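Local structure of tissue factor pathway inhibitor 2 (Homo sapiens, 1ZR0) at residues B[26-29]-B[30-33]. The protein inhibits serine proteases including trypsin, plasmin and factor VIIa/tissue factor, and is represented here by its first Kunitz domain. Numbering follows the deposited sequence.
Sequences YYDR and YTQS
D28 and S33 form an antiparallel hydrogen-bonded pair at the end of a beta hairpin, where D28 N donates to S33 O at 2.9 Å and Q32 and S33 together face D28 in a G1 beta bulge. Q32 has positive phi (49°), as expected for the first bulge position. S33 N returns a weak bond to D28 O.

The D28 carboxylate bonds back to the turn that follows it. Its CG lies anti to the backbone N (chi1 168°), which carries the carboxylate forward over the next residues. OD1 accepts Y30 N at 3.1 Å, met from well above the carboxylate plane, and this bond makes an Asx turn. OD2 takes the T31 hydroxyl, OG1 to OD2 2.5 Å, and a weak bond from T31 N. T31 OG1 in turn accepts S33 OG at 2.7 Å, so a short relay runs from S33 to the carboxylate. With an alanine here, Y30 N and the T31 hydroxyl would probably lose their carboxylate acceptor, and the turn would lose its side-chain bonds to D28.

R29 and Y30 run side by side. R29 CD sits over one face of the Y30 ring, 3.9 Å from its centroid, in a CH-pi contact. Y27 lies alongside Q32, with Y27 OH 3.4 Å from Q32 CA.

The turn joins strands 22-28 and 33-39 of the twisted Kunitz hairpin, away from the probable reactive bond. Y27 N donates to N47 OD1, and the Y27 side chain touches C59, just beyond helix 52-58. R35 on strand 33-39 makes a long, weak ion pair with D28.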
# COMPACT_ATOMS: atom_id res chain seq x y z
N TYR B 26 7.74 8.87 16.97
CA TYR B 26 8.74 8.02 17.63
C TYR B 26 9.62 8.92 18.53
O TYR B 26 9.79 10.10 18.29
CB TYR B 26 9.62 7.17 16.71
CG TYR B 26 10.64 8.02 16.01
CD1 TYR B 26 10.25 8.89 14.99
CD2 TYR B 26 11.95 8.01 16.39
CE1 TYR B 26 11.20 9.72 14.39
CE2 TYR B 26 12.91 8.80 15.74
CZ TYR B 26 12.51 9.67 14.78
OH TYR B 26 13.48 10.48 14.18
N TYR B 27 10.20 8.32 19.58
CA TYR B 27 11.19 9.05 20.36
C TYR B 27 12.56 8.98 19.79
O TYR B 27 13.02 7.93 19.53
CB TYR B 27 11.25 8.50 21.78
CG TYR B 27 12.15 9.30 22.69
CD1 TYR B 27 11.75 10.48 23.25
CD2 TYR B 27 13.39 8.82 23.01
CE1 TYR B 27 12.57 11.21 24.04
CE2 TYR B 27 14.24 9.55 23.84
CZ TYR B 27 13.80 10.74 24.35
OH TYR B 27 14.66 11.47 25.19
N ASP B 28 13.14 10.14 19.53
CA ASP B 28 14.51 10.24 19.04
C ASP B 28 15.49 10.65 20.09
O ASP B 28 15.47 11.75 20.56
CB ASP B 28 14.61 11.26 17.98
CG ASP B 28 16.09 11.59 17.65
OD1 ASP B 28 16.97 10.70 17.73
OD2 ASP B 28 16.40 12.72 17.36
N ARG B 29 16.31 9.72 20.43
CA ARG B 29 17.13 9.83 21.65
C ARG B 29 18.27 10.88 21.52
O ARG B 29 18.72 11.44 22.52
CB ARG B 29 17.67 8.45 22.04
CG ARG B 29 18.57 7.77 20.99
CD ARG B 29 19.88 7.34 21.51
NE ARG B 29 19.91 5.92 21.87
CZ ARG B 29 20.50 5.42 22.97
NH1 ARG B 29 21.11 6.18 23.88
NH2 ARG B 29 20.45 4.12 23.16
N TYR B 30 18.64 11.17 20.26
CA TYR B 30 19.67 12.15 19.90
C TYR B 30 19.20 13.56 19.90
O TYR B 30 20.02 14.46 20.03
CB TYR B 30 20.33 11.80 18.56
CG TYR B 30 20.99 10.45 18.56
CD1 TYR B 30 22.09 10.15 19.43
CD2 TYR B 30 20.54 9.47 17.77
CE1 TYR B 30 22.67 8.93 19.44
CE2 TYR B 30 21.11 8.24 17.76
CZ TYR B 30 22.17 7.97 18.59
OH TYR B 30 22.70 6.72 18.50
N THR B 31 17.89 13.80 19.74
CA THR B 31 17.29 15.09 19.96
C THR B 31 16.51 15.21 21.25
O THR B 31 15.94 16.27 21.49
CB THR B 31 16.36 15.52 18.86
OG1 THR B 31 15.29 14.57 18.65
CG2 THR B 31 17.11 15.65 17.49
N GLN B 32 16.38 14.09 21.94
CA GLN B 32 15.52 13.99 23.13
C GLN B 32 14.13 14.56 22.88
O GLN B 32 13.63 15.40 23.62
CB GLN B 32 16.25 14.68 24.34
CG GLN B 32 17.75 14.26 24.34
CD GLN B 32 18.69 14.97 25.35
OE1 GLN B 32 18.66 16.18 25.52
NE2 GLN B 32 19.63 14.17 25.94
N SER B 33 13.48 14.14 21.79
CA SER B 33 12.20 14.70 21.40
C SER B 33 11.37 13.64 20.65
O SER B 33 11.95 12.68 20.13
CB SER B 33 12.34 15.99 20.55
OG SER B 33 12.88 15.72 19.28